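Local coordinates for competence damage-inducible protein A (PDB 5VU3) that is of uncertain function but, as a member of the CinA family, may deamidate nicotinamide mononucleotide as some of its relatives do, at residues A[35-40]-A[109-114]; A[93-98]-A[105-110]; A[128-133]-A[157-162]. All coordinates share one frame; numbering follows the deposited sequence. Where two conformers were deposited one is given.

Contact 1 (A[35-40]-A[109-114]); sequences AESCTG and AISGYA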
ATOM      1  N   ALA A  35       1.908   4.825   6.744  1.00 16.52           N
ATOM      2  CA  ALA A  35       2.711   5.442   5.696  1.00 16.02           C
ATOM      3  C   ALA A  35       4.009   4.658   5.588  1.00 17.50           C
ATOM      4  O   ALA A  35       4.765   4.574   6.562  1.00 19.03           O
ATOM      5  CB  ALA A  35       2.983   6.916   6.008  1.00 15.87           C
ATOM      6  N   GLU A  36       4.271   4.086   4.415  1.00 17.44           N
ATOM      7  CA  GLU A  36       5.402   3.182   4.218  1.00 18.50           C
ATOM      8  C   GLU A  36       6.391   3.762   3.227  1.00 16.17           C
ATOM      9  O   GLU A  36       6.015   4.091   2.101  1.00 19.47           O
ATOM     10  CB  GLU A  36       4.949   1.820   3.685  1.00 20.85           C
ATOM     11  CG  GLU A  36       3.997   1.079   4.576  1.00 20.20           C
ATOM     12  CD  GLU A  36       3.504  -0.185   3.899  1.00 19.04           C
ATOM     13  OE1 GLU A  36       4.352  -1.031   3.539  1.00 16.84           O
ATOM     14  OE2 GLU A  36       2.280  -0.305   3.699  1.00 17.27           O
ATOM     15  N   SER A  37       7.665   3.845   3.634  1.00 16.54           N
ATOM     16  CA  SER A  37       8.757   4.248   2.746  0.50 17.70           C
ATOM     17  C   SER A  37       9.908   3.255   2.906  1.00 19.28           C
ATOM     18  O   SER A  37      10.908   3.566   3.552  1.00 22.85           O
ATOM     19  CB  SER A  37       9.210   5.665   3.028  0.50 21.19           C
ATOM     20  OG  SER A  37      10.147   6.060   2.048  0.50 21.41           O
ATOM     21  N   CYS A  38       9.729   2.064   2.321  1.00 21.74           N
ATOM     22  CA  CYS A  38      10.728   1.030   2.026  1.00 24.08           C
ATOM     23  C   CYS A  38      10.081  -0.349   2.068  1.00 22.52           C
ATOM     24  O   CYS A  38      10.607  -1.285   1.462  1.00 23.21           O
ATOM     25  CB  CYS A  38      11.965   1.061   2.940  1.00 28.44           C
ATOM     26  SG  CYS A  38      11.813   0.370   4.587  1.00 30.94           S
ATOM     27  N   THR A  39       8.927  -0.485   2.725  1.00 21.98           N
ATOM     28  CA  THR A  39       8.245  -1.781   2.775  1.00 20.54           C
ATOM     29  C   THR A  39       7.275  -2.000   1.614  1.00 20.39           C
ATOM     30  O   THR A  39       6.797  -3.127   1.429  1.00 17.47           O
ATOM     31  CB  THR A  39       7.518  -1.949   4.115  1.00 19.74           C
ATOM     32  OG1 THR A  39       6.731  -0.786   4.397  1.00 20.16           O
ATOM     33  CG2 THR A  39       8.538  -2.131   5.236  1.00 15.86           C
ATOM     34  N   GLY A  40       6.988  -0.967   0.819  1.00 18.46           N
ATOM     35  CA  GLY A  40       6.359  -1.155  -0.481  1.00 20.32           C
ATOM     36  C   GLY A  40       4.897  -1.550  -0.476  1.00 21.01           C
ATOM     37  O   GLY A  40       4.393  -2.021  -1.498  1.00 23.55           O
ATOM     38  N   ALA A 109       4.477   4.933  10.756  1.00 19.12           N
ATOM     39  CA  ALA A 109       5.306   5.376   9.645  1.00 19.64           C
ATOM     40  C   ALA A 109       6.587   4.562   9.634  1.00 19.65           C
ATOM     41  O   ALA A 109       7.188   4.325  10.687  1.00 20.63           O
ATOM     42  CB  ALA A 109       5.625   6.877   9.741  1.00 18.72           C
ATOM     43  N   ILE A 110       7.009   4.133   8.445  1.00 16.21           N
ATOM     44  CA  ILE A 110       8.267   3.409   8.270  1.00 16.26           C
ATOM     45  C   ILE A 110       9.068   4.098   7.175  1.00 21.05           C
ATOM     46  O   ILE A 110       8.529   4.388   6.101  1.00 19.40           O
ATOM     47  CB  ILE A 110       8.026   1.932   7.908  1.00 20.76           C
ATOM     48  CG1 ILE A 110       7.142   1.254   8.955  1.00 22.45           C
ATOM     49  CG2 ILE A 110       9.343   1.198   7.747  1.00 19.65           C
ATOM     50  CD1 ILE A 110       6.830  -0.201   8.630  1.00 21.07           C
ATOM     51  N   SER A 111      10.344   4.383   7.447  1.00 18.76           N
ATOM     52  CA  SER A 111      11.232   4.950   6.436  1.00 16.16           C
ATOM     53  C   SER A 111      12.611   4.327   6.604  1.00 19.68           C
ATOM     54  O   SER A 111      13.214   4.443   7.676  1.00 21.14           O
ATOM     55  CB  SER A 111      11.307   6.474   6.550  1.00 19.33           C
ATOM     56  OG  SER A 111      12.144   7.012   5.543  1.00 21.62           O
ATOM     57  N   GLY A 112      13.108   3.665   5.560  1.00 18.09           N
ATOM     58  CA  GLY A 112      14.374   2.969   5.700  1.00 21.37           C
ATOM     59  C   GLY A 112      15.060   2.732   4.371  1.00 23.97           C
ATOM     60  O   GLY A 112      14.613   3.193   3.316  1.00 19.95           O
ATOM     61  N   TYR A 113      16.200   2.043   4.446  1.00 25.65           N
ATOM     62  CA  TYR A 113      16.929   1.555   3.274  1.00 26.94           C
ATOM     63  C   TYR A 113      16.829   0.036   3.316  1.00 25.68           C
ATOM     64  O   TYR A 113      17.569  -0.623   4.053  1.00 25.25           O
ATOM     65  CB  TYR A 113      18.392   1.999   3.270  1.00 24.49           C
ATOM     66  CG  TYR A 113      18.614   3.484   3.385  1.00 25.76           C
ATOM     67  CD1 TYR A 113      19.139   4.037   4.543  1.00 23.93           C
ATOM     68  CD2 TYR A 113      18.309   4.336   2.329  1.00 24.22           C
ATOM     69  CE1 TYR A 113      19.352   5.398   4.646  1.00 24.89           C
ATOM     70  CE2 TYR A 113      18.511   5.691   2.422  1.00 25.85           C
ATOM     71  CZ  TYR A 113      19.029   6.221   3.583  1.00 31.74           C
ATOM     72  OH  TYR A 113      19.230   7.580   3.673  1.00 32.73           O
ATOM     73  N   ALA A 114      15.911  -0.523   2.529  1.00 25.66           N
ATOM     74  CA  ALA A 114      15.733  -1.969   2.573  1.00 25.45           C
ATOM     75  C   ALA A 114      16.882  -2.692   1.887  1.00 25.09           C
ATOM     76  O   ALA A 114      17.176  -3.840   2.233  1.00 22.98           O
ATOM     77  CB  ALA A 114      14.391  -2.363   1.951  1.00 24.93           C
TER
HETATM   78  O   HOH W   1      12.695   6.275   2.923  1.00 33.98           O
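Ala35-Ser37 and Ala109-Ser111 pair as neighbouring parallel strands, their axes 4.7 Å apart and only 6° from aligned, with Ala35, Glu36 and Ser37 opposite Ala109, Ile110 and Ser111. Three backbone hydrogen bonds zip the ladder. Ile110 N donates to Ala35 O and Gly112 N to Ser37 O, both nearly straight onto their carbonyls, while Ser37 N gives a short bond, 2.7 Å, to Ile110 O. The carbonyls of Ala35 and Ser37 also receive CA-H...O contacts from Ala109 and Ser111. On the face carrying the serines, both OG atoms stand anti to their backbone N. They lie 4.1 Å apart, and a water that donates to Ser37 OG at 2.7 Å and to Ser111 OG at 2.8 Å spans them; because Ser37 was deposited in two conformers, this bridge describes one of them. Ser37 OG also bonds Val63 O and Lys69 NZ, and Ser111 OG bonds Ala85 O. Beyond the strand the chain turns at Cys38, whose SG lies beside Gly112, 3.8 Å from its CA, and touches Ile110 CG2 at 4.1 Å. Cys38 CB packs on Ala114 CB. On the face of Glu36, Thr39 OG1 donates to the anti lone pair of Glu36 OE1, at a short 2.5 Å. The same carboxylate takes the N-H groups of Gly41, Leu43 and Ser44 where helix 42-49 begins. Polar groups thus gather at the C-terminal ends of two inner strands of the sheet, and the carboxylate, gripped through both oxygens, fixes the turn from strand to helix.

Contact 2 (A[93-98]-A[105-110]); sequences EMAASI and DVSIAI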
ATOM      1  N   GLU A  93       7.247  13.157  11.542  1.00 21.67           N
ATOM      2  CA  GLU A  93       6.420  14.050  10.738  1.00 21.18           C
ATOM      3  C   GLU A  93       5.518  13.257   9.803  1.00 20.23           C
ATOM      4  O   GLU A  93       4.364  13.637   9.572  1.00 20.27           O
ATOM      5  CB  GLU A  93       7.304  15.026   9.950  1.00 25.34           C
ATOM      6  CG  GLU A  93       8.151  15.957  10.825  1.00 28.02           C
ATOM      7  CD  GLU A  93       9.110  16.844  10.031  1.00 30.16           C
ATOM      8  OE1 GLU A  93       9.109  16.792   8.782  1.00 30.84           O
ATOM      9  OE2 GLU A  93       9.876  17.599  10.665  1.00 32.71           O
ATOM     10  N   MET A  94       6.033  12.152   9.250  1.00 16.73           N
ATOM     11  CA  MET A  94       5.214  11.302   8.390  1.00 18.96           C
ATOM     12  C   MET A  94       4.023  10.742   9.150  1.00 22.09           C
ATOM     13  O   MET A  94       2.895  10.732   8.637  1.00 21.96           O
ATOM     14  CB  MET A  94       6.053  10.149   7.835  1.00 17.57           C
ATOM     15  CG  MET A  94       7.077  10.533   6.778  1.00 21.39           C
ATOM     16  SD  MET A  94       8.074   9.084   6.337  1.00 22.03           S
ATOM     17  CE  MET A  94       6.868   8.002   5.550  1.00 22.70           C
ATOM     18  N   ALA A  95       4.256  10.263  10.377  1.00 20.39           N
ATOM     19  CA  ALA A  95       3.182   9.639  11.144  1.00 20.08           C
ATOM     20  C   ALA A  95       2.123  10.659  11.546  1.00 19.21           C
ATOM     21  O   ALA A  95       0.926  10.360  11.516  1.00 21.61           O
ATOM     22  CB  ALA A  95       3.754   8.942  12.376  1.00 22.63           C
ATOM     23  N   ALA A  96       2.546  11.864  11.933  1.00 20.76           N
ATOM     24  CA  ALA A  96       1.589  12.894  12.317  1.00 23.76           C
ATOM     25  C   ALA A  96       0.716  13.293  11.135  1.00 21.29           C
ATOM     26  O   ALA A  96      -0.501  13.466  11.276  1.00 24.67           O
ATOM     27  CB  ALA A  96       2.327  14.114  12.877  1.00 23.59           C
ATOM     28  N   SER A  97       1.321  13.447   9.962  1.00 19.86           N
ATOM     29  CA  SER A  97       0.575  13.901   8.795  1.00 22.52           C
ATOM     30  C   SER A  97      -0.410  12.837   8.309  1.00 23.98           C
ATOM     31  O   SER A  97      -1.576  13.143   8.035  1.00 23.01           O
ATOM     32  CB  SER A  97       1.545  14.288   7.684  1.00 25.34           C
ATOM     33  OG  SER A  97       0.861  14.476   6.459  1.00 32.70           O
ATOM     34  N   ILE A  98       0.033  11.581   8.189  1.00 21.76           N
ATOM     35  CA  ILE A  98      -0.880  10.560   7.662  1.00 18.31           C
ATOM     36  C   ILE A  98      -2.030  10.323   8.632  1.00 20.27           C
ATOM     37  O   ILE A  98      -3.160  10.050   8.210  1.00 19.89           O
ATOM     38  CB  ILE A  98      -0.132   9.254   7.326  1.00 19.24           C
ATOM     39  CG1 ILE A  98      -1.034   8.301   6.526  1.00 18.56           C
ATOM     40  CG2 ILE A  98       0.379   8.556   8.590  1.00 17.77           C
ATOM     41  CD1 ILE A  98      -1.504   8.856   5.190  1.00 23.48           C
ATOM     42  N   ASP A 105      -6.890   7.500  14.458  1.00 23.23           N
ATOM     43  CA  ASP A 105      -6.432   7.670  15.830  1.00 25.95           C
ATOM     44  C   ASP A 105      -4.990   7.228  16.010  1.00 27.84           C
ATOM     45  O   ASP A 105      -4.272   7.779  16.856  1.00 24.94           O
ATOM     46  CB  ASP A 105      -7.337   6.879  16.780  1.00 25.57           C
ATOM     47  CG  ASP A 105      -8.812   7.213  16.597  1.00 29.14           C
ATOM     48  OD1 ASP A 105      -9.225   8.327  16.985  1.00 29.68           O
ATOM     49  OD2 ASP A 105      -9.557   6.374  16.045  1.00 26.90           O
ATOM     50  N   VAL A 106      -4.551   6.254  15.223  1.00 18.38           N
ATOM     51  CA  VAL A 106      -3.241   5.640  15.363  1.00 21.11           C
ATOM     52  C   VAL A 106      -2.605   5.579  13.983  1.00 20.56           C
ATOM     53  O   VAL A 106      -3.286   5.310  12.989  1.00 22.24           O
ATOM     54  CB  VAL A 106      -3.344   4.228  15.984  1.00 22.49           C
ATOM     55  CG1 VAL A 106      -1.970   3.590  16.111  1.00 19.99           C
ATOM     56  CG2 VAL A 106      -4.052   4.279  17.344  1.00 22.47           C
ATOM     57  N   SER A 107      -1.301   5.825  13.919  1.00 20.06           N
ATOM     58  CA  SER A 107      -0.585   5.711  12.661  1.00 18.61           C
ATOM     59  C   SER A 107       0.762   5.045  12.889  1.00 19.18           C
ATOM     60  O   SER A 107       1.344   5.136  13.973  1.00 18.84           O
ATOM     61  CB  SER A 107      -0.390   7.076  11.994  1.00 20.28           C
ATOM     62  OG  SER A 107       0.494   7.894  12.749  1.00 22.18           O
ATOM     63  N   ILE A 108       1.234   4.355  11.853  1.00 16.68           N
ATOM     64  CA  ILE A 108       2.584   3.813  11.773  1.00 16.63           C
ATOM     65  C   ILE A 108       3.260   4.438  10.567  1.00 17.02           C
ATOM     66  O   ILE A 108       2.686   4.455   9.472  1.00 18.82           O
ATOM     67  CB  ILE A 108       2.582   2.281  11.623  1.00 17.62           C
ATOM     68  CG1 ILE A 108       1.811   1.601  12.760  1.00 16.90           C
ATOM     69  CG2 ILE A 108       4.011   1.767  11.490  1.00 20.69           C
ATOM     70  CD1 ILE A 108       1.771   0.082  12.618  1.00 20.39           C
ATOM     71  N   ALA A 109       4.477   4.933  10.756  1.00 19.12           N
ATOM     72  CA  ALA A 109       5.306   5.376   9.645  1.00 19.64           C
ATOM     73  C   ALA A 109       6.587   4.562   9.634  1.00 19.65           C
ATOM     74  O   ALA A 109       7.188   4.325  10.687  1.00 20.63           O
ATOM     75  CB  ALA A 109       5.625   6.877   9.741  1.00 18.72           C
ATOM     76  N   ILE A 110       7.009   4.133   8.445  1.00 16.21           N
ATOM     77  CA  ILE A 110       8.267   3.409   8.270  1.00 16.26           C
ATOM     78  C   ILE A 110       9.068   4.098   7.175  1.00 21.05           C
ATOM     79  O   ILE A 110       8.529   4.388   6.101  1.00 19.40           O
ATOM     80  CB  ILE A 110       8.026   1.932   7.908  1.00 20.76           C
ATOM     81  CG1 ILE A 110       7.142   1.254   8.955  1.00 22.45           C
ATOM     82  CG2 ILE A 110       9.343   1.198   7.747  1.00 19.65           C
ATOM     83  CD1 ILE A 110       6.830  -0.201   8.630  1.00 21.07           C
TER
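Ala95 and Ser107 make the one polar bond between helix 93-98 and strand 106-110. The helix runs back across the strand at 142°, with its axis passing 7.2 Å away, close for a helix on a sheet because alanines line the interface. Ser107 OG is placed between its own backbone N and carbonyl carbon (chi1 67°), which turns the hydroxyl up to the helix, where it donates to Ala95 O at 2.8 Å. It reaches that oxygen from above the carbonyl plane instead of along a lone pair. Ser107 OG also lies 3.4 Å from Ala95 CB. Two residues along the strand, on the same face, Ala109 CB fits between two helix residues, 3.8 Å from both Met94 CB and Ala95 CB, and 3.7 Å from Ala95 N. This small-residue patch is the tight part. Toward its ends the contact thins: beyond its CB, Met94 bends at chi3 and brings CE to 4.0 Å from Ile110 O, and Ile98 lays its CG2 branch on Ser107 CB at 3.8 Å while the CG1 arm leads off, the residue packing also on Thr33 and Ala35 of strand 32-37. The outer side of the helix, with Glu93, Ala96 and Ser97, is partly exposed, and there Glu93 turns to Ser76 and Thr79. Helix 88-101 followed directly by strand 106-112 is an alpha-beta unit of a layered alpha/beta fold, the helix covering one face of the sheet. Methyl-to-methyl packing thus allows the close approach, and the buried Ser107 hydroxyl spends its proton on a helix carbonyl, linking sheet and helix directly.

Contact 3 (A[128-133]-A[157-162]); sequences VCFAWN and VHYSLA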
ATOM      1  N   VAL A 128      16.356   1.013   9.304  1.00 20.29           N
ATOM      2  CA  VAL A 128      14.962   1.427   9.158  1.00 21.53           C
ATOM      3  C   VAL A 128      14.524   2.175  10.412  1.00 20.31           C
ATOM      4  O   VAL A 128      14.762   1.707  11.530  1.00 20.38           O
ATOM      5  CB  VAL A 128      14.037   0.217   8.907  1.00 19.58           C
ATOM      6  CG1 VAL A 128      12.635   0.680   8.603  1.00 16.60           C
ATOM      7  CG2 VAL A 128      14.576  -0.659   7.763  1.00 18.46           C
ATOM      8  N   CYS A 129      13.866   3.323  10.230  1.00 19.95           N
ATOM      9  CA  CYS A 129      13.260   4.048  11.341  1.00 18.52           C
ATOM     10  C   CYS A 129      11.744   3.879  11.359  1.00 15.33           C
ATOM     11  O   CYS A 129      11.096   3.727  10.319  1.00 18.95           O
ATOM     12  CB  CYS A 129      13.609   5.540  11.306  1.00 21.30           C
ATOM     13  SG  CYS A 129      15.369   5.893  11.466  1.00 22.05           S
ATOM     14  N   PHE A 130      11.185   3.914  12.565  1.00 16.98           N
ATOM     15  CA  PHE A 130       9.771   3.666  12.802  1.00 16.85           C
ATOM     16  C   PHE A 130       9.193   4.780  13.656  1.00 17.65           C
ATOM     17  O   PHE A 130       9.862   5.280  14.560  1.00 20.25           O
ATOM     18  CB  PHE A 130       9.557   2.323  13.524  1.00 17.37           C
ATOM     19  CG  PHE A 130      10.073   1.137  12.763  1.00 17.17           C
ATOM     20  CD1 PHE A 130      11.403   0.776  12.833  1.00 17.83           C
ATOM     21  CD2 PHE A 130       9.216   0.382  11.976  1.00 14.57           C
ATOM     22  CE1 PHE A 130      11.879  -0.320  12.123  1.00 18.15           C
ATOM     23  CE2 PHE A 130       9.682  -0.705  11.265  1.00 17.99           C
ATOM     24  CZ  PHE A 130      11.009  -1.063  11.343  1.00 17.77           C
ATOM     25  N   ALA A 131       7.949   5.160  13.375  1.00 18.69           N
ATOM     26  CA  ALA A 131       7.192   6.033  14.258  1.00 19.04           C
ATOM     27  C   ALA A 131       5.827   5.411  14.517  1.00 18.73           C
ATOM     28  O   ALA A 131       5.175   4.905  13.595  1.00 20.01           O
ATOM     29  CB  ALA A 131       7.025   7.450  13.676  1.00 17.63           C
ATOM     30  N   TRP A 132       5.405   5.444  15.779  1.00 18.82           N
ATOM     31  CA  TRP A 132       4.050   5.073  16.164  1.00 21.74           C
ATOM     32  C   TRP A 132       3.424   6.286  16.838  1.00 21.87           C
ATOM     33  O   TRP A 132       3.900   6.727  17.888  1.00 26.48           O
ATOM     34  CB  TRP A 132       4.032   3.864  17.107  1.00 22.65           C
ATOM     35  CG  TRP A 132       4.723   2.612  16.602  1.00 20.63           C
ATOM     36  CD1 TRP A 132       4.137   1.542  15.980  1.00 20.41           C
ATOM     37  CD2 TRP A 132       6.121   2.296  16.707  1.00 19.07           C
ATOM     38  NE1 TRP A 132       5.087   0.585  15.685  1.00 19.54           N
ATOM     39  CE2 TRP A 132       6.309   1.022  16.130  1.00 20.32           C
ATOM     40  CE3 TRP A 132       7.230   2.960  17.243  1.00 21.63           C
ATOM     41  CZ2 TRP A 132       7.563   0.411  16.059  1.00 19.83           C
ATOM     42  CZ3 TRP A 132       8.473   2.351  17.172  1.00 23.22           C
ATOM     43  CH2 TRP A 132       8.627   1.088  16.590  1.00 22.89           C
ATOM     44  N   ASN A 133       2.383   6.834  16.224  1.00 27.04           N
ATOM     45  CA  ASN A 133       1.626   7.950  16.775  1.00 23.50           C
ATOM     46  C   ASN A 133       0.297   7.391  17.269  1.00 25.71           C
ATOM     47  O   ASN A 133      -0.525   6.926  16.470  1.00 22.65           O
ATOM     48  CB  ASN A 133       1.430   9.049  15.727  1.00 21.69           C
ATOM     49  CG  ASN A 133       0.702  10.259  16.271  1.00 24.29           C
ATOM     50  OD1 ASN A 133      -0.242  10.126  17.046  1.00 28.12           O
ATOM     51  ND2 ASN A 133       1.120  11.452  15.848  1.00 25.79           N
ATOM     52  N   VAL A 157       8.101  -5.097   8.693  1.00 16.67           N
ATOM     53  CA  VAL A 157       6.649  -5.182   8.814  1.00 17.64           C
ATOM     54  C   VAL A 157       6.266  -5.849  10.129  1.00 18.69           C
ATOM     55  O   VAL A 157       5.416  -5.350  10.877  1.00 16.72           O
ATOM     56  CB  VAL A 157       6.052  -5.920   7.604  1.00 17.56           C
ATOM     57  CG1 VAL A 157       4.591  -6.309   7.875  1.00 16.78           C
ATOM     58  CG2 VAL A 157       6.152  -5.045   6.357  1.00 16.76           C
ATOM     59  N   HIS A 158       6.901  -6.956  10.436  1.00 17.29           N
ATOM     60  CA  HIS A 158       6.635  -7.666  11.672  1.00 18.03           C
ATOM     61  C   HIS A 158       6.945  -6.810  12.876  1.00 21.55           C
ATOM     62  O   HIS A 158       6.189  -6.722  13.767  1.00 19.07           O
ATOM     63  CB  HIS A 158       7.397  -8.989  11.719  1.00 18.81           C
ATOM     64  CG  HIS A 158       7.219  -9.784  12.979  1.00 19.78           C
ATOM     65  ND1 HIS A 158       7.859  -9.483  14.147  1.00 17.85           N
ATOM     66  CD2 HIS A 158       6.475 -10.878  13.239  1.00 17.70           C
ATOM     67  CE1 HIS A 158       7.530 -10.362  15.065  1.00 19.66           C
ATOM     68  NE2 HIS A 158       6.680 -11.211  14.542  1.00 21.60           N
ATOM     69  N   TYR A 159       8.091  -6.172  12.845  1.00 16.00           N
ATOM     70  CA  TYR A 159       8.513  -5.352  13.976  1.00 18.19           C
ATOM     71  C   TYR A 159       7.544  -4.194  14.220  1.00 16.88           C
ATOM     72  O   TYR A 159       7.181  -3.919  15.370  1.00 19.05           O
ATOM     73  CB  TYR A 159       9.941  -4.845  13.741  1.00 18.89           C
ATOM     74  CG  TYR A 159      10.440  -3.838  14.756  1.00 22.66           C
ATOM     75  CD1 TYR A 159      11.108  -4.246  15.908  1.00 29.89           C
ATOM     76  CD2 TYR A 159      10.272  -2.472  14.546  1.00 23.99           C
ATOM     77  CE1 TYR A 159      11.571  -3.322  16.835  1.00 27.30           C
ATOM     78  CE2 TYR A 159      10.732  -1.546  15.461  1.00 24.31           C
ATOM     79  CZ  TYR A 159      11.377  -1.971  16.601  1.00 27.38           C
ATOM     80  OH  TYR A 159      11.826  -1.035  17.501  1.00 31.44           O
ATOM     81  N   SER A 160       7.093  -3.519  13.155  1.00 16.71           N
ATOM     82  CA  SER A 160       6.176  -2.394  13.344  1.00 16.51           C
ATOM     83  C   SER A 160       4.884  -2.847  14.005  1.00 21.49           C
ATOM     84  O   SER A 160       4.339  -2.149  14.869  1.00 19.60           O
ATOM     85  CB  SER A 160       5.878  -1.701  12.008  1.00 16.87           C
ATOM     86  OG  SER A 160       5.059  -2.501  11.161  1.00 17.25           O
ATOM     87  N   LEU A 161       4.395  -4.034  13.629  1.00 17.34           N
ATOM     88  CA  LEU A 161       3.143  -4.536  14.182  1.00 19.35           C
ATOM     89  C   LEU A 161       3.320  -5.020  15.614  1.00 20.28           C
ATOM     90  O   LEU A 161       2.458  -4.775  16.468  1.00 19.97           O
ATOM     91  CB  LEU A 161       2.613  -5.672  13.300  1.00 18.18           C
ATOM     92  CG  LEU A 161       2.140  -5.219  11.912  1.00 20.86           C
ATOM     93  CD1 LEU A 161       2.067  -6.415  10.950  1.00 18.18           C
ATOM     94  CD2 LEU A 161       0.783  -4.529  12.027  1.00 21.94           C
ATOM     95  N   ALA A 162       4.412  -5.743  15.889  1.00 18.84           N
ATOM     96  CA  ALA A 162       4.627  -6.285  17.228  1.00 16.90           C
ATOM     97  C   ALA A 162       4.762  -5.170  18.252  1.00 20.90           C
ATOM     98  O   ALA A 162       4.217  -5.257  19.362  1.00 19.88           O
ATOM     99  CB  ALA A 162       5.874  -7.171  17.242  1.00 17.73           C
TER
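Phe130 and Trp132 both swing CG anti to their carbonyl carbon, Phe130 with chi1 -60°, and meet Tyr159, whose CG stands anti to its backbone N (chi1 173°). The three rings form an aromatic cluster between the sheet and helix 149-167, one of the outer layers of this alpha/beta sandwich; strand and helix segments run in roughly the same direction. Tyr159 presents an edge to the face of Phe130, an edge-to-face pair with centroids 4.7 Å apart and planes at 55°. Its CD2 stands 3.5 Å above the Phe130 ring, over the centre, and the neighbouring CE2 also meets the rim of the indole, 3.6 Å from Trp132 CH2 and near the indole plane. Tyr159 therefore packs against both strand residues with a single edge, CD2-CE2, while its hydroxyl bonds Ser141 of strand 137-144. The backbone and CB of Ser160 complete the fit, CB lying 3.9 Å from Phe130 CD2. Lys167, later on the same helix, adds a cation-pi contact to Trp132. Within the helix, Ser160 OG joins Leu161 N in donating to Val157 O, both from the same face of that carbonyl. The polar edge of the tryptophan is used too: Trp132 NE1 gives a fairly straight hydrogen bond of 2.9 Å to Ser160 O, in the carbonyl plane and on a lone pair.

From the N terminus, contact 1 opens on strand 32-37 and closes on strand 106-112 after 68 intervening residues, mostly helical but including strand 57-63. Contact 2 opens within that long loop, on helix 88-101, and returns over a six-residue link to the same strand, sharing Ala109 and Ile110 with contact 1. Contact 3 follows in series: strand 127-134 reaches helix 149-167 across a loop that holds strand 137-144. Strand 106-112 therefore lies centrally, paired in parallel with 32-37 and antiparallel with 127-134. Contact 1 joins strands within the sheet, while contacts 2 and 3 lay helices 88-101 and 149-167 on its two faces.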